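Local coordinates for protein transaminase (Bacillus megaterium, PDB 5G0A) that probably transfers amino groups between amines and carbonyl acceptors with pyridoxal-5'-phosphate as cofactor, favouring the S enantiomer, at residues G107-P112 against G288-I293; H146-W151 against Q240-A245. All coordinates share one frame; numbering follows the deposited sequence.

Contact 1 (G107-P112 against G288-I293); sequences GDEDWP and GVQPDI
W111 lies against Q290 and P291 where two loops of the large domain of a fold type I aminotransferase run together. One loop leads from helix 92-105 into the edge strand 112-118, the other into strand 293-296, and strand 308-313 lies between those two strands in the central sheet. Packing round the indole carries most of the contact. The side chain of W111 leaves the backbone with CG between the backbone N and the carbonyl carbon (chi1 81°), which swings the ring over towards P291. One face receives the proline: P291 CD forms a CH-pi contact 4.0 Å from the centroid of the five-membered ring of W111, and P291 O approaches W111 CE3 to 3.3 Å on that side. P112 CG covers the opposite face, off towards the rim. An alanine in place of W111 would probably open a gap between P291 and P112 and leave the indole's polar partners, E109 and Y284, without its N-H.

Hydrogen bonds join the backbone and the indole edge to polar side chains. W111 N donates to Q290 OE1 over 3.3 Å, a bent bond (140° at the hydrogen), while the same oxygen sits 3.2 Å from W111 CD1, in the ring plane. W111 NE1 gives a weak bond to E109 OE1 at 3.1 Å and also pairs with Y284 OH, which in turn bonds E109 OE1.

Stacking of flat polar groups is the third element. The side chains of E109 and Q290 run antiparallel alongside one another, carboxylate and amide stacked with planes only 9° apart. Q290 NE2 rests against the aliphatic part of E109, 3.6 Å from E109 CB. Two waters complete the junction: one accepts from D110 N and Q290 NE2, and the other donates to E109 OE2 and V289 O, at 2.8 Å each.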
ATOM      1  N   GLY B 107     -24.325  -2.467  32.433  1.00 26.70           N
ATOM      2  CA  GLY B 107     -24.278  -3.538  33.445  1.00 29.22           C
ATOM      3  C   GLY B 107     -25.149  -4.741  33.125  1.00 28.55           C
ATOM      4  O   GLY B 107     -24.950  -5.814  33.696  1.00 30.40           O
ATOM      5  N   ASP B 108     -26.112  -4.557  32.221  1.00 26.29           N
ATOM      6  CA  ASP B 108     -26.989  -5.646  31.758  1.00 27.99           C
ATOM      7  C   ASP B 108     -26.399  -6.497  30.634  1.00 28.18           C
ATOM      8  O   ASP B 108     -27.046  -7.434  30.137  1.00 28.47           O
ATOM      9  CB  ASP B 108     -28.379  -5.130  31.367  1.00 28.53           C
ATOM     10  CG  ASP B 108     -28.354  -4.147  30.174  1.00 31.01           C
ATOM     11  OD1 ASP B 108     -27.311  -3.487  29.930  1.00 29.95           O
ATOM     12  OD2 ASP B 108     -29.404  -4.015  29.513  1.00 30.73           O
ATOM     13  N   GLU B 109     -25.163  -6.195  30.249  1.00 26.63           N
ATOM     14  CA  GLU B 109     -24.514  -6.963  29.168  1.00 28.32           C
ATOM     15  C   GLU B 109     -23.171  -7.456  29.656  1.00 28.05           C
ATOM     16  O   GLU B 109     -22.489  -6.756  30.416  1.00 30.23           O
ATOM     17  CB  GLU B 109     -24.372  -6.092  27.905  1.00 27.87           C
ATOM     18  CG  GLU B 109     -25.701  -5.595  27.365  1.00 28.03           C
ATOM     19  CD  GLU B 109     -25.585  -4.781  26.081  1.00 28.08           C
ATOM     20  OE1 GLU B 109     -24.447  -4.601  25.568  1.00 27.10           O
ATOM     21  OE2 GLU B 109     -26.638  -4.322  25.582  1.00 28.20           O
ATOM     22  N   ASP B 110     -22.773  -8.659  29.226  1.00 26.76           N
ATOM     23  CA  ASP B 110     -21.530  -9.249  29.712  1.00 30.13           C
ATOM     24  C   ASP B 110     -20.294  -9.025  28.828  1.00 28.40           C
ATOM     25  O   ASP B 110     -19.183  -9.310  29.259  1.00 30.78           O
ATOM     26  CB  ASP B 110     -21.715 -10.752  29.994  1.00 35.17           C
ATOM     27  CG  ASP B 110     -22.534 -11.011  31.247  1.00 40.39           C
ATOM     28  OD1 ASP B 110     -22.803 -10.053  31.997  1.00 43.24           O
ATOM     29  OD2 ASP B 110     -22.894 -12.179  31.492  1.00 48.06           O
ATOM     30  N   TRP B 111     -20.497  -8.515  27.625  1.00 28.81           N
ATOM     31  CA  TRP B 111     -19.357  -8.310  26.697  1.00 28.40           C
ATOM     32  C   TRP B 111     -18.356  -7.239  27.164  1.00 26.62           C
ATOM     33  O   TRP B 111     -17.163  -7.406  26.946  1.00 26.15           O
ATOM     34  CB  TRP B 111     -19.825  -8.031  25.266  1.00 28.10           C
ATOM     35  CG  TRP B 111     -20.252  -6.594  24.950  1.00 28.12           C
ATOM     36  CD1 TRP B 111     -21.513  -6.063  25.069  1.00 27.40           C
ATOM     37  CD2 TRP B 111     -19.424  -5.531  24.435  1.00 29.41           C
ATOM     38  NE1 TRP B 111     -21.515  -4.745  24.687  1.00 28.67           N
ATOM     39  CE2 TRP B 111     -20.254  -4.381  24.297  1.00 29.27           C
ATOM     40  CE3 TRP B 111     -18.068  -5.426  24.120  1.00 25.71           C
ATOM     41  CZ2 TRP B 111     -19.766  -3.148  23.827  1.00 29.24           C
ATOM     42  CZ3 TRP B 111     -17.581  -4.206  23.631  1.00 26.62           C
ATOM     43  CH2 TRP B 111     -18.427  -3.086  23.492  1.00 27.50           C
ATOM     44  N   PRO B 112     -18.822  -6.172  27.858  1.00 26.94           N
ATOM     45  CA  PRO B 112     -17.830  -5.092  28.063  1.00 26.99           C
ATOM     46  C   PRO B 112     -16.663  -5.422  28.971  1.00 26.86           C
ATOM     47  O   PRO B 112     -16.858  -5.987  30.067  1.00 26.26           O
ATOM     48  CB  PRO B 112     -18.671  -3.946  28.661  1.00 25.12           C
ATOM     49  CG  PRO B 112     -20.066  -4.236  28.230  1.00 25.46           C
ATOM     50  CD  PRO B 112     -20.183  -5.730  28.217  1.00 27.54           C
ATOM     51  N   GLY B 288     -30.670  -6.812  19.591  1.00 29.16           N
ATOM     52  CA  GLY B 288     -30.569  -8.044  20.397  1.00 31.66           C
ATOM     53  C   GLY B 288     -29.216  -8.741  20.358  1.00 33.76           C
ATOM     54  O   GLY B 288     -29.122  -9.950  20.601  1.00 34.28           O
ATOM     55  N   VAL B 289     -28.161  -7.972  20.055  1.00 30.55           N
ATOM     56  CA  VAL B 289     -26.822  -8.522  19.905  1.00 31.05           C
ATOM     57  C   VAL B 289     -25.791  -7.706  20.671  1.00 30.54           C
ATOM     58  O   VAL B 289     -26.098  -6.658  21.244  1.00 29.68           O
ATOM     59  CB  VAL B 289     -26.390  -8.652  18.417  1.00 32.78           C
ATOM     60  CG1 VAL B 289     -27.162  -9.765  17.726  1.00 36.06           C
ATOM     61  CG2 VAL B 289     -26.547  -7.325  17.664  1.00 35.45           C
ATOM     62  N   GLN B 290     -24.571  -8.221  20.718  1.00 28.57           N
ATOM     63  CA  GLN B 290     -23.494  -7.556  21.430  1.00 27.89           C
ATOM     64  C   GLN B 290     -22.271  -7.601  20.512  1.00 27.88           C
ATOM     65  O   GLN B 290     -21.955  -8.658  19.941  1.00 27.97           O
ATOM     66  CB  GLN B 290     -23.223  -8.232  22.779  1.00 29.78           C
ATOM     67  CG  GLN B 290     -24.350  -7.963  23.796  1.00 30.18           C
ATOM     68  CD  GLN B 290     -24.170  -8.628  25.156  1.00 30.90           C
ATOM     69  OE1 GLN B 290     -23.060  -8.845  25.628  1.00 30.73           O
ATOM     70  NE2 GLN B 290     -25.298  -8.932  25.811  1.00 33.41           N
ATOM     71  N   PRO B 291     -21.598  -6.457  20.345  1.00 26.29           N
ATOM     72  CA  PRO B 291     -20.398  -6.397  19.512  1.00 24.97           C
ATOM     73  C   PRO B 291     -19.143  -6.818  20.275  1.00 25.11           C
ATOM     74  O   PRO B 291     -19.206  -7.129  21.478  1.00 25.21           O
ATOM     75  CB  PRO B 291     -20.316  -4.897  19.155  1.00 26.22           C
ATOM     76  CG  PRO B 291     -20.843  -4.229  20.413  1.00 27.27           C
ATOM     77  CD  PRO B 291     -21.954  -5.130  20.908  1.00 26.77           C
ATOM     78  N   ASP B 292     -17.995  -6.822  19.578  1.00 22.41           N
ATOM     79  CA  ASP B 292     -16.708  -7.089  20.212  1.00 23.68           C
ATOM     80  C   ASP B 292     -16.028  -5.797  20.661  1.00 21.54           C
ATOM     81  O   ASP B 292     -15.261  -5.779  21.622  1.00 23.22           O
ATOM     82  CB  ASP B 292     -15.789  -7.823  19.220  1.00 23.23           C
ATOM     83  CG  ASP B 292     -16.332  -9.197  18.849  1.00 26.19           C
ATOM     84  OD1 ASP B 292     -16.254 -10.104  19.708  1.00 28.82           O
ATOM     85  OD2 ASP B 292     -16.839  -9.359  17.731  1.00 24.53           O
ATOM     86  N   ILE B 293     -16.301  -4.734  19.914  1.00 21.90           N
ATOM     87  CA  ILE B 293     -15.704  -3.410  20.171  1.00 22.16           C
ATOM     88  C   ILE B 293     -16.725  -2.366  19.757  1.00 21.28           C
ATOM     89  O   ILE B 293     -17.409  -2.535  18.730  1.00 22.63           O
ATOM     90  CB  ILE B 293     -14.422  -3.171  19.294  1.00 22.64           C
ATOM     91  CG1 ILE B 293     -13.329  -4.189  19.607  1.00 23.90           C
ATOM     92  CG2 ILE B 293     -13.893  -1.750  19.472  1.00 23.60           C
ATOM     93  CD1 ILE B 293     -12.154  -4.175  18.623  1.00 22.42           C
TER
HETATM   94  O   HOH W   1     -27.638  -5.716  23.400  1.00 38.76           O
HETATM   95  O   HOH W   2     -24.883 -10.480  28.297  1.00 38.20           O

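Contact 2 (H146-W151 against Q240-A245). With PLP (pyridoxal-5'-phosphate), chain K.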
ATOM      1  N   HIS B 146     -20.791   3.781   1.648  1.00 26.93           N
ATOM      2  CA  HIS B 146     -21.445   4.908   2.329  1.00 26.82           C
ATOM      3  C   HIS B 146     -21.202   5.027   3.834  1.00 26.21           C
ATOM      4  O   HIS B 146     -21.769   5.936   4.464  1.00 26.57           O
ATOM      5  CB  HIS B 146     -22.960   4.971   2.057  1.00 28.99           C
ATOM      6  CG  HIS B 146     -23.332   4.833   0.612  1.00 31.81           C
ATOM      7  ND1 HIS B 146     -22.669   5.493  -0.399  1.00 35.09           N
ATOM      8  CD2 HIS B 146     -24.320   4.125   0.015  1.00 33.04           C
ATOM      9  CE1 HIS B 146     -23.231   5.191  -1.561  1.00 33.31           C
ATOM     10  NE2 HIS B 146     -24.231   4.365  -1.336  1.00 37.02           N
ATOM     11  N   ASP B 147     -20.363   4.166   4.414  1.00 23.16           N
ATOM     12  CA  ASP B 147     -20.038   4.312   5.835  1.00 24.46           C
ATOM     13  C   ASP B 147     -19.188   5.557   6.019  1.00 25.16           C
ATOM     14  O   ASP B 147     -18.341   5.868   5.182  1.00 24.53           O
ATOM     15  CB  ASP B 147     -19.232   3.124   6.380  1.00 23.22           C
ATOM     16  CG  ASP B 147     -20.097   2.008   6.920  1.00 23.93           C
ATOM     17  OD1 ASP B 147     -21.318   2.001   6.669  1.00 25.17           O
ATOM     18  OD2 ASP B 147     -19.551   1.150   7.650  1.00 23.53           O
ATOM     19  N   TYR B 148     -19.415   6.225   7.143  1.00 23.90           N
ATOM     20  CA  TYR B 148     -18.528   7.289   7.626  1.00 24.15           C
ATOM     21  C   TYR B 148     -18.004   6.872   8.996  1.00 23.87           C
ATOM     22  O   TYR B 148     -18.795   6.570   9.903  1.00 24.36           O
ATOM     23  CB  TYR B 148     -19.260   8.634   7.696  1.00 23.83           C
ATOM     24  CG  TYR B 148     -18.293   9.742   8.102  1.00 24.30           C
ATOM     25  CD1 TYR B 148     -17.410  10.283   7.157  1.00 25.86           C
ATOM     26  CD2 TYR B 148     -18.204  10.180   9.426  1.00 25.86           C
ATOM     27  CE1 TYR B 148     -16.470  11.245   7.512  1.00 27.93           C
ATOM     28  CE2 TYR B 148     -17.277  11.176   9.795  1.00 25.80           C
ATOM     29  CZ  TYR B 148     -16.413  11.690   8.826  1.00 27.18           C
ATOM     30  OH  TYR B 148     -15.479  12.656   9.145  1.00 28.14           O
ATOM     31  N   HIS B 149     -16.678   6.818   9.136  1.00 21.73           N
ATOM     32  CA  HIS B 149     -16.064   6.430  10.386  1.00 22.35           C
ATOM     33  C   HIS B 149     -15.022   7.452  10.838  1.00 21.77           C
ATOM     34  O   HIS B 149     -14.241   7.175  11.734  1.00 23.51           O
ATOM     35  CB  HIS B 149     -15.450   5.008  10.296  1.00 22.24           C
ATOM     36  CG  HIS B 149     -16.474   3.937  10.079  1.00 21.96           C
ATOM     37  ND1 HIS B 149     -17.429   3.627  11.027  1.00 20.83           N
ATOM     38  CD2 HIS B 149     -16.703   3.109   9.025  1.00 23.13           C
ATOM     39  CE1 HIS B 149     -18.215   2.668  10.556  1.00 22.08           C
ATOM     40  NE2 HIS B 149     -17.789   2.331   9.349  1.00 23.71           N
ATOM     41  N   GLY B 150     -15.011   8.630  10.218  1.00 21.67           N
ATOM     42  CA  GLY B 150     -14.030   9.642  10.644  1.00 22.36           C
ATOM     43  C   GLY B 150     -13.099  10.044   9.518  1.00 23.24           C
ATOM     44  O   GLY B 150     -13.239   9.562   8.394  1.00 25.07           O
ATOM     45  N   TRP B 151     -12.120  10.901   9.828  1.00 22.61           N
ATOM     46  CA  TRP B 151     -11.376  11.592   8.771  1.00 22.31           C
ATOM     47  C   TRP B 151      -9.855  11.421   8.808  1.00 22.40           C
ATOM     48  O   TRP B 151      -9.182  11.742   7.820  1.00 22.23           O
ATOM     49  CB  TRP B 151     -11.702  13.099   8.785  1.00 22.01           C
ATOM     50  CG  TRP B 151     -11.193  13.764  10.027  1.00 23.32           C
ATOM     51  CD1 TRP B 151     -11.843  13.860  11.223  1.00 23.18           C
ATOM     52  CD2 TRP B 151      -9.900  14.365  10.218  1.00 21.76           C
ATOM     53  NE1 TRP B 151     -11.034  14.488  12.150  1.00 22.52           N
ATOM     54  CE2 TRP B 151      -9.844  14.818  11.556  1.00 21.87           C
ATOM     55  CE3 TRP B 151      -8.788  14.578   9.378  1.00 23.49           C
ATOM     56  CZ2 TRP B 151      -8.718  15.489  12.088  1.00 22.84           C
ATOM     57  CZ3 TRP B 151      -7.651  15.217   9.915  1.00 21.61           C
ATOM     58  CH2 TRP B 151      -7.636  15.673  11.258  1.00 22.92           C
ATOM     59  N   GLN B 240     -26.418   4.401   9.216  1.00 36.84           N
ATOM     60  CA  GLN B 240     -25.375   5.222   8.596  1.00 36.49           C
ATOM     61  C   GLN B 240     -25.722   6.677   8.854  1.00 39.89           C
ATOM     62  O   GLN B 240     -26.794   7.140   8.454  1.00 40.69           O
ATOM     63  CB  GLN B 240     -25.219   4.891   7.104  1.00 35.28           C
ATOM     64  CG  GLN B 240     -24.482   3.565   6.892  1.00 34.77           C
ATOM     65  CD  GLN B 240     -24.508   3.079   5.453  1.00 35.54           C
ATOM     66  OE1 GLN B 240     -25.550   3.131   4.776  1.00 35.82           O
ATOM     67  NE2 GLN B 240     -23.366   2.573   4.980  1.00 32.02           N
ATOM     68  N   GLY B 241     -24.829   7.369   9.570  1.00 39.25           N
ATOM     69  CA  GLY B 241     -25.083   8.720  10.076  1.00 39.45           C
ATOM     70  C   GLY B 241     -24.994   9.740   8.967  1.00 39.85           C
ATOM     71  O   GLY B 241     -26.014  10.152   8.410  1.00 43.32           O
ATOM     72  N   ALA B 242     -23.773  10.138   8.626  1.00 36.67           N
ATOM     73  CA  ALA B 242     -23.557  11.004   7.466  1.00 38.36           C
ATOM     74  C   ALA B 242     -24.129  10.363   6.197  1.00 40.76           C
ATOM     75  O   ALA B 242     -24.718  11.053   5.345  1.00 41.37           O
ATOM     76  CB  ALA B 242     -22.072  11.311   7.296  1.00 35.99           C
ATOM     77  N   GLY B 243     -23.983   9.041   6.086  1.00 39.42           N
ATOM     78  CA  GLY B 243     -24.490   8.294   4.917  1.00 40.27           C
ATOM     79  C   GLY B 243     -26.010   8.219   4.854  1.00 41.56           C
ATOM     80  O   GLY B 243     -26.583   7.872   3.807  1.00 37.43           O
ATOM     81  N   SER B 244     -26.656   8.509   5.987  1.00 41.21           N
ATOM     82  CA  SER B 244     -28.115   8.762   6.048  1.00 39.98           C
ATOM     83  C   SER B 244     -28.975   7.590   5.589  1.00 41.47           C
ATOM     84  O   SER B 244     -29.707   7.697   4.597  1.00 39.53           O
ATOM     85  CB  SER B 244     -28.484  10.023   5.252  1.00 38.61           C
ATOM     86  OG  SER B 244     -27.775  11.147   5.729  1.00 39.58           O
ATOM     87  N   ALA B 245     -28.885   6.478   6.317  1.00 40.78           N
ATOM     88  CA  ALA B 245     -29.572   5.245   5.937  1.00 41.16           C
ATOM     89  C   ALA B 245     -29.889   4.383   7.149  1.00 44.04           C
ATOM     90  O   ALA B 245     -29.193   4.433   8.168  1.00 45.78           O
ATOM     91  CB  ALA B 245     -28.755   4.467   4.914  1.00 42.61           C
TER
HETATM   92  N1  PLP K1298     -17.851   7.751  13.262  1.00 22.01           N
HETATM   93  C2  PLP K1298     -19.124   8.157  13.041  1.00 23.29           C
HETATM   94  C2A PLP K1298     -20.209   7.133  12.787  1.00 24.59           C
HETATM   95  C3  PLP K1298     -19.467   9.596  13.130  1.00 25.42           C
HETATM   96  O3  PLP K1298     -20.720  10.043  12.963  1.00 27.98           O
HETATM   97  C4  PLP K1298     -18.392  10.560  13.413  1.00 25.67           C
HETATM   98  C4A PLP K1298     -18.712  12.048  13.554  1.00 30.20           C
HETATM   99  C5  PLP K1298     -17.038   9.979  13.585  1.00 23.64           C
HETATM  100  C6  PLP K1298     -16.841   8.611  13.474  1.00 23.42           C
HETATM  101  C5A PLP K1298     -15.814  10.854  13.816  1.00 24.74           C
HETATM  102  O4P PLP K1298     -15.879  11.624  14.997  1.00 24.58           O
HETATM  103  P   PLP K1298     -14.984  12.971  15.056  1.00 23.59           P
HETATM  104  O1P PLP K1298     -15.181  13.351  16.499  1.00 23.94           O
HETATM  105  O2P PLP K1298     -13.548  12.646  14.684  1.00 23.11           O
HETATM  106  O3P PLP K1298     -15.625  13.926  14.085  1.00 23.96           O
HETATM  107  O   HOH W   3     -22.466   7.003   6.935  1.00 31.94           O
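Q240 meets D147 almost at a right angle, its amide plane turned 79° from the carboxylate. The glutamine chain is extended beyond CG, and Q240 NE2 donates to D147 OD1 over 2.7 Å in a nearly straight bond (162°) that lies close to the amide plane and uses the anti lone pair of the oxygen. The same nitrogen also bonds E145 O. D147 OD2 is approached differently: H149 NE2 donates a hydrogen bond to D147 OD2 over 2.7 Å, from above the carboxylate plane, and R144 adds a salt bridge.

Y148 turns away from this polar group. With CG anti to the backbone N (chi1 -176°), its ring leaves the 240-245 loop and presents an edge to pyridoxal-5'-phosphate, Y148 CE2 standing 3.8 Å from PLP C4, while Y148 CB stays behind, 3.9 Å from A242 CB. V328 of a second subunit packs on the same tyrosine.

At the type I turn from G241 to S244, G243 CA sits 3.6 Å from H146 O, too near for a side chain on that side. A water ties the pair, donating to H146 O and accepting from G243 N.

H149 lines the cofactor pocket, with D147, Q240 and R144 as a second shell behind it. The chain D147-H149-D269, closed by H149 ND1, would probably hold the imidazole at a set angle and so position D269, whose counterpart in fold type I enzymes pairs with the pyridine nitrogen.

Overall arrangement
From the N terminus, the chain completes helix 92-105 and enters 107-112, the first half of contact 1, before running into edge strand 112-118. After strand 140-144 it reaches 146-151, and contact 2 closes its loop when 240-245 arrives behind strand 231-236. The chain then passes through helix 251-262 and strand 265-269 to 288-293, closing contact 1 ahead of strand 293-296. Contact 2 is therefore nested inside the larger loop. Their centres lie about 23 Å apart and they do not touch. Contact 1 joins entrances to strands on the 112-118 side of the seven-stranded sheet, whereas contact 2 joins loops leaving two neighbouring strands beside the cofactor.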